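Local coordinates for hypothetical membrane spanning protein (Thermus thermophilus, PDB 2VPZ) that probably serves as the quinone-binding membrane anchor subunit of a polysulfide reductase complex, passing electrons between the membrane quinone pool and its partner subunits, at residues C[29-37]-C[49-57]; C[128-136]-C[148-157]. All coordinates share one frame; numbering follows the deposited sequence.

Interaction 1: C[29-37]-C[49-57]; sequences GGVALLAAL and YTLYALMLI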
loop_
_atom_site.group_PDB
_atom_site.type_symbol
_atom_site.label_atom_id
_atom_site.label_comp_id
_atom_site.label_asym_id
_atom_site.label_seq_id
_atom_site.Cartn_x
_atom_site.Cartn_y
_atom_site.Cartn_z
ATOM N N GLY C 29 -39.842 16.370 -24.085
ATOM C CA GLY C 29 -39.947 17.136 -22.854
ATOM C C GLY C 29 -40.119 18.651 -22.933
ATOM O O GLY C 29 -40.965 19.243 -22.244
ATOM N N GLY C 30 -39.310 19.278 -23.782
ATOM C CA GLY C 30 -39.386 20.704 -24.047
ATOM C C GLY C 30 -40.633 21.130 -24.831
ATOM O O GLY C 30 -41.090 22.266 -24.700
ATOM N N VAL C 31 -41.204 20.269 -25.663
ATOM C CA VAL C 31 -42.435 20.671 -26.360
ATOM C C VAL C 31 -43.619 20.521 -25.357
ATOM O O VAL C 31 -44.579 21.305 -25.392
ATOM C CB VAL C 31 -42.659 19.891 -27.733
ATOM C CG1 VAL C 31 -44.118 20.021 -28.215
ATOM C CG2 VAL C 31 -41.707 20.479 -28.811
ATOM N N ALA C 32 -43.528 19.564 -24.439
ATOM C CA ALA C 32 -44.537 19.394 -23.392
ATOM C C ALA C 32 -44.462 20.620 -22.416
ATOM O O ALA C 32 -45.460 20.957 -21.775
ATOM C CB ALA C 32 -44.315 18.069 -22.593
ATOM N N LEU C 33 -43.300 21.276 -22.317
ATOM C CA LEU C 33 -43.176 22.475 -21.455
ATOM C C LEU C 33 -43.882 23.658 -22.167
ATOM O O LEU C 33 -44.614 24.431 -21.537
ATOM C CB LEU C 33 -41.689 22.846 -21.126
ATOM C CG LEU C 33 -41.491 24.107 -20.236
ATOM C CD1 LEU C 33 -41.903 23.818 -18.785
ATOM C CD2 LEU C 33 -40.036 24.610 -20.277
ATOM N N LEU C 34 -43.661 23.772 -23.481
ATOM C CA LEU C 34 -44.297 24.784 -24.314
ATOM C C LEU C 34 -45.840 24.644 -24.253
ATOM O O LEU C 34 -46.544 25.633 -24.015
ATOM C CB LEU C 34 -43.817 24.698 -25.769
ATOM C CG LEU C 34 -42.343 25.094 -25.974
ATOM C CD1 LEU C 34 -42.114 25.502 -27.441
ATOM C CD2 LEU C 34 -41.965 26.255 -25.017
ATOM N N ALA C 35 -46.364 23.439 -24.457
ATOM C CA ALA C 35 -47.806 23.214 -24.386
ATOM C C ALA C 35 -48.371 23.598 -22.990
ATOM O O ALA C 35 -49.469 24.165 -22.893
ATOM C CB ALA C 35 -48.170 21.744 -24.720
ATOM N N ALA C 36 -47.628 23.312 -21.920
ATOM C CA ALA C 36 -48.050 23.636 -20.540
ATOM C C ALA C 36 -48.126 25.162 -20.271
ATOM O O ALA C 36 -49.133 25.670 -19.770
ATOM C CB ALA C 36 -47.101 22.953 -19.499
ATOM N N LEU C 37 -47.046 25.872 -20.608
ATOM C CA LEU C 37 -46.950 27.323 -20.472
ATOM C C LEU C 37 -47.989 28.049 -21.376
ATOM O O LEU C 37 -48.397 29.178 -21.081
ATOM C CB LEU C 37 -45.516 27.827 -20.796
ATOM C CG LEU C 37 -44.333 27.475 -19.858
ATOM C CD1 LEU C 37 -43.019 28.093 -20.367
ATOM C CD2 LEU C 37 -44.622 27.965 -18.433
ATOM N N TYR C 49 -49.981 22.282 -29.696
ATOM C CA TYR C 49 -48.669 22.015 -29.105
ATOM C C TYR C 49 -48.804 20.781 -28.189
ATOM O O TYR C 49 -47.862 20.012 -28.011
ATOM C CB TYR C 49 -48.068 23.217 -28.359
ATOM C CG TYR C 49 -47.217 24.082 -29.281
ATOM C CD1 TYR C 49 -47.790 25.118 -30.026
ATOM C CD2 TYR C 49 -45.861 23.805 -29.471
ATOM C CE1 TYR C 49 -47.038 25.853 -30.941
ATOM C CE2 TYR C 49 -45.094 24.529 -30.383
ATOM C CZ TYR C 49 -45.689 25.556 -31.119
ATOM O OH TYR C 49 -44.942 26.284 -32.019
ATOM N N THR C 50 -50.000 20.570 -27.656
ATOM C CA THR C 50 -50.263 19.426 -26.818
ATOM C C THR C 50 -50.304 18.134 -27.686
ATOM O O THR C 50 -49.784 17.072 -27.294
ATOM C CB THR C 50 -51.584 19.627 -26.004
ATOM O OG1 THR C 50 -51.543 20.887 -25.343
ATOM C CG2 THR C 50 -51.776 18.495 -24.978
ATOM N N LEU C 51 -50.871 18.216 -28.890
ATOM C CA LEU C 51 -50.910 17.048 -29.778
ATOM C C LEU C 51 -49.467 16.538 -30.059
ATOM O O LEU C 51 -49.205 15.335 -29.953
ATOM C CB LEU C 51 -51.632 17.312 -31.130
ATOM C CG LEU C 51 -51.635 16.115 -32.111
ATOM C CD1 LEU C 51 -52.432 14.910 -31.532
ATOM C CD2 LEU C 51 -52.215 16.518 -33.486
ATOM N N TYR C 52 -48.575 17.473 -30.394
ATOM C CA TYR C 52 -47.135 17.298 -30.709
ATOM C C TYR C 52 -46.282 16.714 -29.562
ATOM O O TYR C 52 -45.396 15.842 -29.759
ATOM C CB TYR C 52 -46.529 18.649 -31.077
ATOM C CG TYR C 52 -47.052 19.436 -32.253
ATOM C CD1 TYR C 52 -46.732 20.787 -32.375
ATOM C CD2 TYR C 52 -47.777 18.849 -33.311
ATOM C CE1 TYR C 52 -47.088 21.556 -33.470
ATOM C CE2 TYR C 52 -48.165 19.609 -34.445
ATOM C CZ TYR C 52 -47.814 20.971 -34.508
ATOM O OH TYR C 52 -48.153 21.713 -35.614
ATOM N N ALA C 53 -46.485 17.249 -28.366
ATOM C CA ALA C 53 -45.771 16.776 -27.188
ATOM C C ALA C 53 -46.239 15.326 -26.953
ATOM O O ALA C 53 -45.455 14.489 -26.495
ATOM C CB ALA C 53 -46.078 17.677 -25.951
ATOM N N LEU C 54 -47.493 15.019 -27.299
ATOM C CA LEU C 54 -48.023 13.651 -27.168
ATOM C C LEU C 54 -47.363 12.729 -28.236
ATOM O O LEU C 54 -47.030 11.574 -27.961
ATOM C CB LEU C 54 -49.565 13.574 -27.336
ATOM C CG LEU C 54 -50.539 14.240 -26.364
ATOM C CD1 LEU C 54 -52.032 13.980 -26.760
ATOM C CD2 LEU C 54 -50.269 13.757 -24.911
ATOM N N MET C 55 -47.193 13.258 -29.446
ATOM C CA MET C 55 -46.616 12.509 -30.556
ATOM C C MET C 55 -45.142 12.172 -30.345
ATOM O O MET C 55 -44.697 11.047 -30.611
ATOM C CB MET C 55 -46.802 13.246 -31.888
ATOM C CG MET C 55 -48.172 13.079 -32.561
ATOM S SD MET C 55 -48.443 14.236 -33.939
ATOM C CE MET C 55 -46.738 14.816 -34.251
ATOM N N LEU C 56 -44.395 13.166 -29.886
ATOM C CA LEU C 56 -42.972 13.035 -29.591
ATOM C C LEU C 56 -42.789 12.146 -28.340
ATOM O O LEU C 56 -41.760 11.486 -28.200
ATOM C CB LEU C 56 -42.309 14.418 -29.411
ATOM C CG LEU C 56 -42.259 15.299 -30.676
ATOM C CD1 LEU C 56 -42.135 16.794 -30.315
ATOM C CD2 LEU C 56 -41.109 14.838 -31.585
ATOM N N ILE C 57 -43.774 12.113 -27.440
ATOM C CA ILE C 57 -43.689 11.238 -26.267
ATOM C C ILE C 57 -43.919 9.789 -26.750
ATOM O O ILE C 57 -43.230 8.860 -26.309
ATOM C CB ILE C 57 -44.740 11.585 -25.139
ATOM C CG1 ILE C 57 -44.412 12.933 -24.496
ATOM C CG2 ILE C 57 -44.762 10.453 -24.091
ATOM C CD1 ILE C 57 -44.874 13.082 -23.038
#
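Val31 drops into the hole framed by Tyr49, Tyr52, Ala53 and Leu56, a knobs-into-holes fit in an antiparallel transmembrane helix hairpin whose two segments run at 158° to each other. The tight part of the interface lies along the small residues. Ala53 CB presses on Ala32 CA at 3.4 Å, and Ala32 CB and Ala53 CB lie 3.8 Å apart, so the axes come within 8.3 Å. Val31 reaches the opposite backbone because its CG1 stands anti to its own N (chi1 163°), which carries this methyl to 3.6 Å from Ala53 N. The other branch, CG2, turns to Leu56, whose CD1 it meets at 4.0 Å, the two side chains crossing at about a right angle.

The fit is looser at the tyrosine rings. The Tyr49 ring takes Val31 CG1 at its edge and is approached obliquely by Leu34 CD1 at 4.3 Å, while its hydroxyl is hydrogen-bonded to Ser169. Tyr52 touches the knob through CB; its ring makes no contact with 29-37, and its OH bonds to Arg48. The packing tightens again at the Thr50 end, where OG1 stays beside its own backbone N and bonds to Ala46 O, while the methyl carbon Ala35 CB rests 3.5 Å from Thr50 OG1.

Interaction 2: C[128-136]-C[148-157]; sequences LSYPGLALA and MAGLFPLTAL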
loop_
_atom_site.group_PDB
_atom_site.type_symbol
_atom_site.label_atom_id
_atom_site.label_comp_id
_atom_site.label_asym_id
_atom_site.label_seq_id
_atom_site.Cartn_x
_atom_site.Cartn_y
_atom_site.Cartn_z
ATOM N N LEU C 128 -37.321 16.684 -18.565
ATOM C CA LEU C 128 -36.239 17.593 -19.058
ATOM C C LEU C 128 -34.977 17.453 -18.208
ATOM O O LEU C 128 -33.860 17.772 -18.642
ATOM C CB LEU C 128 -36.680 19.074 -18.988
ATOM C CG LEU C 128 -37.425 19.756 -20.148
ATOM C CD1 LEU C 128 -38.228 20.979 -19.654
ATOM C CD2 LEU C 128 -36.441 20.167 -21.267
ATOM N N SER C 129 -35.201 17.019 -16.978
ATOM C CA SER C 129 -34.189 16.847 -15.948
ATOM C C SER C 129 -33.521 15.467 -15.821
ATOM O O SER C 129 -32.359 15.377 -15.421
ATOM C CB SER C 129 -34.802 17.197 -14.564
ATOM O OG SER C 129 -35.048 18.557 -14.369
ATOM N N TYR C 130 -34.225 14.400 -16.158
ATOM C CA TYR C 130 -33.684 13.057 -15.980
ATOM C C TYR C 130 -32.494 12.603 -16.877
ATOM O O TYR C 130 -31.623 11.853 -16.414
ATOM C CB TYR C 130 -34.820 12.002 -15.945
ATOM C CG TYR C 130 -34.988 11.146 -17.196
ATOM C CD1 TYR C 130 -34.228 9.974 -17.387
ATOM C CD2 TYR C 130 -35.900 11.507 -18.205
ATOM C CE1 TYR C 130 -34.366 9.182 -18.559
ATOM C CE2 TYR C 130 -36.047 10.725 -19.383
ATOM C CZ TYR C 130 -35.277 9.563 -19.554
ATOM O OH TYR C 130 -35.405 8.810 -20.700
ATOM N N PRO C 131 -32.439 13.055 -18.160
ATOM C CA PRO C 131 -31.306 12.655 -19.008
ATOM C C PRO C 131 -29.896 13.071 -18.495
ATOM O O PRO C 131 -28.988 12.235 -18.429
ATOM C CB PRO C 131 -31.618 13.246 -20.376
ATOM C CG PRO C 131 -33.123 13.355 -20.405
ATOM C CD PRO C 131 -33.519 13.661 -18.960
ATOM N N GLY C 132 -29.707 14.338 -18.156
ATOM C CA GLY C 132 -28.436 14.823 -17.646
ATOM C C GLY C 132 -28.030 14.123 -16.353
ATOM O O GLY C 132 -26.838 13.913 -16.071
ATOM N N LEU C 133 -29.020 13.748 -15.549
ATOM C CA LEU C 133 -28.761 13.013 -14.303
ATOM C C LEU C 133 -28.516 11.497 -14.580
ATOM O O LEU C 133 -27.840 10.840 -13.788
ATOM C CB LEU C 133 -29.888 13.230 -13.247
ATOM C CG LEU C 133 -30.090 14.624 -12.611
ATOM C CD1 LEU C 133 -31.223 14.587 -11.565
ATOM C CD2 LEU C 133 -28.783 15.122 -11.944
ATOM N N ALA C 134 -29.044 10.947 -15.683
ATOM C CA ALA C 134 -28.803 9.531 -16.024
ATOM C C ALA C 134 -27.299 9.382 -16.345
ATOM O O ALA C 134 -26.694 8.318 -16.127
ATOM C CB ALA C 134 -29.682 9.052 -17.245
ATOM N N LEU C 135 -26.697 10.459 -16.848
ATOM C CA LEU C 135 -25.254 10.537 -17.139
ATOM C C LEU C 135 -24.439 10.849 -15.856
ATOM O O LEU C 135 -23.629 10.025 -15.411
ATOM C CB LEU C 135 -24.928 11.635 -18.194
ATOM C CG LEU C 135 -25.632 11.591 -19.549
ATOM C CD1 LEU C 135 -24.926 12.498 -20.578
ATOM C CD2 LEU C 135 -25.696 10.130 -20.065
ATOM N N ALA C 136 -24.693 12.029 -15.301
ATOM C CA ALA C 136 -24.048 12.635 -14.112
ATOM C C ALA C 136 -23.930 11.890 -12.773
ATOM O O ALA C 136 -23.092 12.232 -11.950
ATOM C CB ALA C 136 -24.644 14.076 -13.863
ATOM N N MET C 148 -23.390 18.182 -16.884
ATOM C CA MET C 148 -24.313 17.370 -17.685
ATOM C C MET C 148 -25.745 17.637 -17.190
ATOM O O MET C 148 -26.721 17.524 -17.950
ATOM C CB MET C 148 -24.004 15.864 -17.580
ATOM C CG MET C 148 -22.624 15.430 -18.101
ATOM S SD MET C 148 -22.374 15.774 -19.856
ATOM C CE MET C 148 -21.066 17.038 -19.788
ATOM N N ALA C 149 -25.866 17.958 -15.905
ATOM C CA ALA C 149 -27.151 18.293 -15.314
ATOM C C ALA C 149 -27.562 19.739 -15.744
ATOM O O ALA C 149 -28.706 20.140 -15.547
ATOM C CB ALA C 149 -27.113 18.167 -13.767
ATOM N N GLY C 150 -26.626 20.495 -16.316
ATOM C CA GLY C 150 -26.909 21.832 -16.798
ATOM C C GLY C 150 -27.044 21.878 -18.316
ATOM O O GLY C 150 -27.944 22.538 -18.883
ATOM N N LEU C 151 -26.154 21.165 -18.999
ATOM C CA LEU C 151 -26.137 21.055 -20.453
ATOM C C LEU C 151 -27.359 20.309 -21.026
ATOM O O LEU C 151 -27.898 20.696 -22.075
ATOM C CB LEU C 151 -24.842 20.370 -20.941
ATOM C CG LEU C 151 -23.572 21.235 -20.899
ATOM C CD1 LEU C 151 -22.339 20.433 -21.366
ATOM C CD2 LEU C 151 -23.769 22.488 -21.778
ATOM N N PHE C 152 -27.840 19.268 -20.353
ATOM C CA PHE C 152 -28.965 18.581 -20.934
ATOM C C PHE C 152 -30.329 19.341 -20.878
ATOM O O PHE C 152 -31.042 19.346 -21.887
ATOM C CB PHE C 152 -28.950 17.088 -20.547
ATOM C CG PHE C 152 -28.002 16.230 -21.405
ATOM C CD1 PHE C 152 -26.624 16.421 -21.332
ATOM C CD2 PHE C 152 -28.503 15.297 -22.339
ATOM C CE1 PHE C 152 -25.734 15.713 -22.161
ATOM C CE2 PHE C 152 -27.625 14.573 -23.187
ATOM C CZ PHE C 152 -26.241 14.785 -23.097
ATOM N N PRO C 153 -30.689 19.987 -19.730
ATOM C CA PRO C 153 -31.948 20.750 -19.678
ATOM C C PRO C 153 -31.986 21.973 -20.683
ATOM O O PRO C 153 -32.981 22.199 -21.383
ATOM C CB PRO C 153 -32.039 21.211 -18.228
ATOM C CG PRO C 153 -31.423 20.067 -17.464
ATOM C CD PRO C 153 -30.271 19.585 -18.376
ATOM N N LEU C 154 -30.913 22.760 -20.740
ATOM C CA LEU C 154 -30.828 23.915 -21.636
ATOM C C LEU C 154 -30.853 23.527 -23.121
ATOM O O LEU C 154 -31.377 24.256 -23.969
ATOM C CB LEU C 154 -29.561 24.768 -21.362
ATOM C CG LEU C 154 -29.572 25.714 -20.136
ATOM C CD1 LEU C 154 -28.129 26.016 -19.665
ATOM C CD2 LEU C 154 -30.335 27.024 -20.455
ATOM N N THR C 155 -30.311 22.365 -23.440
ATOM C CA THR C 155 -30.246 21.910 -24.820
ATOM C C THR C 155 -31.580 21.337 -25.339
ATOM O O THR C 155 -31.890 21.431 -26.546
ATOM C CB THR C 155 -29.032 20.916 -24.974
ATOM O OG1 THR C 155 -28.055 21.486 -25.842
ATOM C CG2 THR C 155 -29.497 19.572 -25.475
ATOM N N ALA C 156 -32.382 20.789 -24.429
ATOM C CA ALA C 156 -33.703 20.241 -24.742
ATOM C C ALA C 156 -34.661 21.419 -25.071
ATOM O O ALA C 156 -35.619 21.266 -25.844
ATOM C CB ALA C 156 -34.246 19.411 -23.523
ATOM N N LEU C 157 -34.358 22.592 -24.509
ATOM C CA LEU C 157 -35.114 23.825 -24.746
ATOM C C LEU C 157 -34.755 24.418 -26.132
ATOM O O LEU C 157 -35.639 24.840 -26.878
ATOM C CB LEU C 157 -34.906 24.838 -23.597
ATOM C CG LEU C 157 -35.430 24.350 -22.220
ATOM C CD1 LEU C 157 -35.003 25.302 -21.076
ATOM C CD2 LEU C 157 -36.968 24.187 -22.286
HETATM O O HOH W 1 -30.428 17.274 -15.890
#
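Gly132 lets two proline-kinked transmembrane helices close to 7.5 Å between axes. Its CA makes a CA-H...O contact with Met148 O at 3.2 Å, bent to 126° at the hydrogen, and lies 3.7 Å from Phe152 CB. A second backbone oxygen, Leu128 O, has Pro153 CG at 3.5 Å, a van der Waals contact.

Apolar contacts extend from here. The Phe152 ring is met obliquely by Pro131 CB and by Leu135 CD1, which comes to 3.6 Å from Phe152 CZ; Leu135 and Phe152 cross at about a right angle. Leu133 CD2 touches Ala149 CB. At the far end Leu128, with CG beside its backbone N (chi1 -88°), brings CD2 to Ala156 CB and Leu157 CD2.

No direct hydrogen bond crosses the pair; one water bridges it, donating to Ser129 O at 2.7 Å and weakly to Ala149 O at 3.4 Å. Next to Pro131, Tyr130, a quinone-binding residue, makes a weak hydrogen bond to His21.

Helix 16-41 packs on Pro131 and Leu135 through Phe22, helix 227-245 reaches Phe152 O through Arg239, helix 175-189 backs Leu154, and Leu192 of the second subunit packs on Leu133.

The two contacts, about 17 Å apart between centres, are both buried antiparallel helix pairs, but they hold different elements: interaction 1 joins helices 16-41 and 46-65, interaction 2 helices 117-136 and 148-166. They meet where Leu33 CD2 lies 3.7 Å from Leu157 CD2 and Gly29 and Gly30 pack on Leu128. Interaction 2 is nearer the centre of the chain, buries more surface (501 against 363 Å²), contains the quinone-binding Tyr130 and borders the second subunit. Interaction 1 lies farther out, and no other protein chain touches it. Its crossing is of unbroken helix, held by van der Waals packing without hydrogen bonds, whereas interaction 2 combines proline kinks with a water bridge, weak on one side.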